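Local coordinates for outer membrane protein SusF (Bacteroides thetaiotaomicron, PDB 4FE9) that binds starch at the cell surface through its carbohydrate-binding modules before the polysaccharide is imported into the periplasm for degradation, at residues V156-F159 / T160-G164; S244-A247 / F248-R251. All coordinates share one frame; numbering follows the deposited sequence.

In the fold
Both contacts are tight turns at strand ends of one antiparallel sheet in the first carbohydrate-binding module (146-259), and their centres lie 21 Å apart. Contact 1 leaves strand 153-157 and enters the starch site: D158 and W162 belong to the glycan pocket, which N191, K193, W207, D216 and A232 complete. Contact 2 joins strand 241-246 to strand 251-256 and stands apart from the sugar; the F245 side chain is about 8 Å from that of F192, a D-glucose-binding residue. With nearest atoms about 10 Å apart the turns do not touch, but the ring of F245 meets Y153, which lies on the strand that runs into contact 1.

Contact 1. Residues V156-F159 / T160-G164; sequences VGDF and TGWDG. With GLC (alpha-D-glucopyranose), chain B; GLC (alpha-D-glucopyranose), chain C.
The backbone folds back just after strand 153-157, where G157 O accepts from both T160 N and G161 N, the latter at 2.9 Å, while the D158 and G161 CA atoms come within 5.3 Å. G161 sits at phi 102°, where a side chain would press on the preceding carbonyl, so glycine suits the place. T160 pins the turn with its hydroxyl: T160 OG1 takes a nearly straight bond (172°) from G157 N at 3.0 Å and gives one to G161 O. Its CG2 lies over a face of the F159 ring, which also meets L182 and A184 of strand 179-186. The loop walls a starch-binding site, with W162 as an aromatic platform for the sugar, beside W207. W162 CG lies anti to the carbonyl carbon, beside the backbone N (chi1 -64°), which brings the indole back against G157, whose CA stands 3.6 Å from the centroid of the W162 six-membered ring in a CH-pi contact; V156 CG1 packs on W162 CE3 at 3.7 Å. Over the opposite face lies C6 of the chain B glucose, 3.6 Å from W162 CE2. D158 helps fix the indole's rotation: D158 OD2, in the ring plane, accepts from W162 NE1 at 3.0 Å on the anti side but tilted out of the carboxylate plane. The same D158 OD2 accepts from O6 of the chain C glucose at 2.7 Å, and D158 OD1 is held by N191 N.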
loop_
_atom_site.group_PDB
_atom_site.type_symbol
_atom_site.label_atom_id
_atom_site.label_comp_id
_atom_site.label_asym_id
_atom_site.label_seq_id
_atom_site.Cartn_x
_atom_site.Cartn_y
_atom_site.Cartn_z
ATOM N N VAL A 156 12.812 4.431 20.453
ATOM C CA VAL A 156 13.464 5.436 21.263
ATOM C C VAL A 156 14.208 6.379 20.271
ATOM O O VAL A 156 14.902 5.907 19.375
ATOM C CB VAL A 156 14.506 4.762 22.204
ATOM C CG1 VAL A 156 15.366 5.783 22.916
ATOM C CG2 VAL A 156 13.814 3.890 23.214
ATOM N N GLY A 157 14.060 7.688 20.430
ATOM C CA GLY A 157 14.768 8.638 19.572
ATOM C C GLY A 157 14.767 10.060 20.093
ATOM O O GLY A 157 14.541 10.291 21.286
ATOM N N ASP A 158 15.197 10.995 19.241
ATOM C CA ASP A 158 15.258 12.421 19.627
ATOM C C ASP A 158 13.871 12.874 20.082
ATOM O O ASP A 158 13.755 13.645 21.020
ATOM C CB ASP A 158 15.714 13.314 18.468
ATOM C CG ASP A 158 17.099 12.902 17.877
ATOM O OD1 ASP A 158 17.274 13.025 16.644
ATOM O OD2 ASP A 158 18.039 12.674 18.644
ATOM N N PHE A 159 12.818 12.333 19.462
ATOM C CA PHE A 159 11.473 12.796 19.742
ATOM C C PHE A 159 10.894 12.281 21.035
ATOM O O PHE A 159 9.988 12.903 21.602
ATOM C CB PHE A 159 10.511 12.574 18.544
ATOM C CG PHE A 159 10.071 11.123 18.358
ATOM C CD1 PHE A 159 8.861 10.684 18.868
ATOM C CD2 PHE A 159 10.830 10.242 17.587
ATOM C CE1 PHE A 159 8.460 9.349 18.706
ATOM C CE2 PHE A 159 10.439 8.930 17.411
ATOM C CZ PHE A 159 9.259 8.472 17.980
ATOM N N THR A 160 11.424 11.165 21.533
ATOM C CA THR A 160 10.994 10.644 22.804
ATOM C C THR A 160 11.912 11.111 23.932
ATOM O O THR A 160 11.481 11.178 25.069
ATOM C CB THR A 160 10.944 9.048 22.829
ATOM O OG1 THR A 160 12.285 8.506 22.768
ATOM C CG2 THR A 160 10.098 8.496 21.668
ATOM N N GLY A 161 13.211 11.204 23.643
ATOM C CA GLY A 161 14.234 11.147 24.686
ATOM C C GLY A 161 14.896 9.777 24.727
ATOM O O GLY A 161 14.225 8.752 24.680
ATOM N N TRP A 162 16.221 9.760 24.734
ATOM C CA TRP A 162 16.943 8.516 24.631
ATOM C C TRP A 162 17.036 7.800 26.004
ATOM O O TRP A 162 18.106 7.631 26.533
ATOM C CB TRP A 162 18.338 8.761 24.027
ATOM C CG TRP A 162 18.294 9.280 22.603
ATOM C CD1 TRP A 162 18.248 10.594 22.207
ATOM C CD2 TRP A 162 18.302 8.497 21.393
ATOM N NE1 TRP A 162 18.190 10.667 20.821
ATOM C CE2 TRP A 162 18.264 9.396 20.305
ATOM C CE3 TRP A 162 18.346 7.121 21.125
ATOM C CZ2 TRP A 162 18.330 8.963 18.966
ATOM C CZ3 TRP A 162 18.329 6.695 19.792
ATOM C CH2 TRP A 162 18.312 7.609 18.735
ATOM N N ASP A 163 15.896 7.327 26.534
ATOM C CA ASP A 163 15.926 6.536 27.770
ATOM C C ASP A 163 14.738 5.558 27.935
ATOM O O ASP A 163 13.788 5.575 27.155
ATOM C CB ASP A 163 16.053 7.444 28.973
ATOM C CG ASP A 163 14.901 8.439 29.075
ATOM O OD1 ASP A 163 13.725 8.005 29.145
ATOM O OD2 ASP A 163 15.165 9.654 29.022
ATOM N N GLY A 164 14.909 4.580 28.802
ATOM C CA GLY A 164 13.920 3.527 28.931
ATOM C C GLY A 164 12.531 4.070 29.229
ATOM O O GLY A 164 11.548 3.626 28.628
HETATM C C1 GLC B . 22.585 6.214 22.018
HETATM C C2 GLC B . 22.197 5.632 20.665
HETATM C C3 GLC B . 22.697 6.548 19.546
HETATM C C4 GLC B . 22.121 7.935 19.741
HETATM C C5 GLC B . 22.440 8.451 21.139
HETATM C C6 GLC B . 21.689 9.753 21.362
HETATM O O2 GLC B . 22.832 4.357 20.501
HETATM O O3 GLC B . 22.257 6.014 18.308
HETATM O O4 GLC B . 22.636 8.830 18.770
HETATM O O5 GLC B . 21.987 7.510 22.164
HETATM O O6 GLC B . 22.109 10.305 22.586
HETATM C C1 GLC C . 21.729 9.022 17.719
HETATM C C2 GLC C . 22.461 9.012 16.411
HETATM C C3 GLC C . 23.488 10.124 16.358
HETATM C C4 GLC C . 22.880 11.454 16.780
HETATM C C5 GLC C . 21.903 11.428 17.706
HETATM C C6 GLC C . 21.296 12.739 18.122
HETATM O O2 GLC C . 23.121 7.744 16.265
HETATM O O3 GLC C . 24.015 10.174 15.039
HETATM O O4 GLC C . 23.797 12.571 16.973
HETATM O O5 GLC C . 21.066 10.255 17.882
HETATM O O6 GLC C . 20.257 13.041 17.188
#

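Contact 2. Residues S244-A247 / F248-R251; sequences SFDA and FNYR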
loop_
_atom_site.group_PDB
_atom_site.type_symbol
_atom_site.label_atom_id
_atom_site.label_comp_id
_atom_site.label_asym_id
_atom_site.label_seq_id
_atom_site.Cartn_x
_atom_site.Cartn_y
_atom_site.Cartn_z
ATOM N N SER A 244 7.004 1.964 10.458
ATOM C CA SER A 244 6.644 0.535 10.349
ATOM C C SER A 244 7.862 -0.333 10.369
ATOM O O SER A 244 8.864 -0.022 9.701
ATOM C CB SER A 244 5.859 0.267 9.076
ATOM O OG SER A 244 4.642 0.980 9.100
ATOM N N PHE A 245 7.756 -1.472 11.040
ATOM C CA PHE A 245 8.883 -2.383 11.215
ATOM C C PHE A 245 8.398 -3.818 10.943
ATOM O O PHE A 245 7.459 -4.294 11.592
ATOM C CB PHE A 245 9.417 -2.284 12.651
ATOM C CG PHE A 245 10.347 -3.403 13.032
ATOM C CD1 PHE A 245 11.311 -3.861 12.136
ATOM C CD2 PHE A 245 10.223 -4.044 14.273
ATOM C CE1 PHE A 245 12.162 -4.887 12.467
ATOM C CE2 PHE A 245 11.091 -5.072 14.631
ATOM C CZ PHE A 245 12.037 -5.532 13.707
ATOM N N ASP A 246 8.941 -4.431 9.889
ATOM C CA ASP A 246 8.585 -5.799 9.496
ATOM C C ASP A 246 9.622 -6.745 10.063
ATOM O O ASP A 246 10.804 -6.728 9.658
ATOM C CB ASP A 246 8.541 -5.869 7.957
ATOM C CG ASP A 246 8.203 -7.258 7.419
ATOM O OD1 ASP A 246 8.407 -8.290 8.144
ATOM O OD2 ASP A 246 7.845 -7.320 6.208
ATOM N N ALA A 247 9.253 -7.453 11.109
ATOM C CA ALA A 247 10.214 -8.233 11.854
ATOM C C ALA A 247 10.381 -9.655 11.271
ATOM O O ALA A 247 10.973 -10.536 11.921
ATOM C CB ALA A 247 9.816 -8.307 13.322
ATOM N N PHE A 248 9.880 -9.869 10.056
ATOM C CA PHE A 248 10.159 -11.113 9.336
ATOM C C PHE A 248 11.141 -10.852 8.186
ATOM O O PHE A 248 12.230 -11.432 8.156
ATOM C CB PHE A 248 8.857 -11.736 8.801
ATOM C CG PHE A 248 9.078 -12.946 7.917
ATOM C CD1 PHE A 248 9.523 -14.149 8.470
ATOM C CD2 PHE A 248 9.023 -12.824 6.519
ATOM C CE1 PHE A 248 9.808 -15.254 7.660
ATOM C CE2 PHE A 248 9.310 -13.923 5.690
ATOM C CZ PHE A 248 9.699 -15.153 6.273
ATOM N N ASN A 249 10.813 -9.855 7.357
ATOM C CA ASN A 249 11.732 -9.349 6.321
ATOM C C ASN A 249 12.811 -8.384 6.815
ATOM O O ASN A 249 13.784 -8.155 6.116
ATOM C CB ASN A 249 10.955 -8.716 5.181
ATOM C CG ASN A 249 10.022 -9.687 4.533
ATOM O OD1 ASN A 249 10.457 -10.747 4.046
ATOM N ND2 ASN A 249 8.720 -9.444 4.687
ATOM N N TYR A 250 12.689 -7.934 8.072
ATOM C CA TYR A 250 13.613 -6.898 8.672
ATOM C C TYR A 250 13.790 -5.656 7.812
ATOM O O TYR A 250 14.856 -5.415 7.247
ATOM C CB TYR A 250 14.950 -7.491 9.068
ATOM C CG TYR A 250 14.897 -8.143 10.399
ATOM C CD1 TYR A 250 14.268 -9.384 10.558
ATOM C CD2 TYR A 250 15.226 -7.424 11.545
ATOM C CE1 TYR A 250 14.052 -9.929 11.841
ATOM C CE2 TYR A 250 15.032 -7.968 12.826
ATOM C CZ TYR A 250 14.397 -9.178 12.967
ATOM O OH TYR A 250 14.293 -9.726 14.224
ATOM N N ARG A 251 12.704 -4.949 7.625
ATOM C CA ARG A 251 12.705 -3.733 6.850
ATOM C C ARG A 251 11.896 -2.730 7.656
ATOM O O ARG A 251 11.023 -3.132 8.434
ATOM C CB ARG A 251 12.001 -3.963 5.510
ATOM C CG ARG A 251 12.983 -4.348 4.357
ATOM C CD ARG A 251 12.497 -3.807 2.978
ATOM N NE ARG A 251 13.628 -3.604 2.090
ATOM C CZ ARG A 251 13.976 -2.440 1.568
ATOM N NH1 ARG A 251 13.168 -1.399 1.665
ATOM N NH2 ARG A 251 15.038 -2.372 0.786
#
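D246 and R251 form an antiparallel hydrogen-bonded pair, D246 N giving a nearly straight bond (174°) to R251 O at 2.9 Å. From D246 CB, which lies 3.7 Å from R251 O, the side chain extends with CG anti to the backbone N (chi1 179°), carrying the carboxylate over the turn's backbone amides. D246 OD1 accepts two of them: F248 N at 2.9 Å, nearly along the C-O axis, and N249 N at 3.0 Å from above the carboxylate plane. D246 OD2 takes N249 ND2 at 2.8 Å on the syn side, somewhat out of the carboxylate plane; N249 OD1 is bound by S105. This hairpin closes with a G1 beta bulge, Y250 (at positive phi) and R251 both facing D246. Replacing D246 by an alanine removes the carboxylate, which is likely to leave the F248 and N249 amides without their acceptor and the N249 side chain freer to turn. At Y250 a large aromatic suits the buried flank: A247 CA lies over one face of its ring, and the edge of F245 approaches it in an offset edge-to-face pair, centroids 5.7 Å apart, planes at 73°. R251 carries its guanidinium away to a salt bridge with D222.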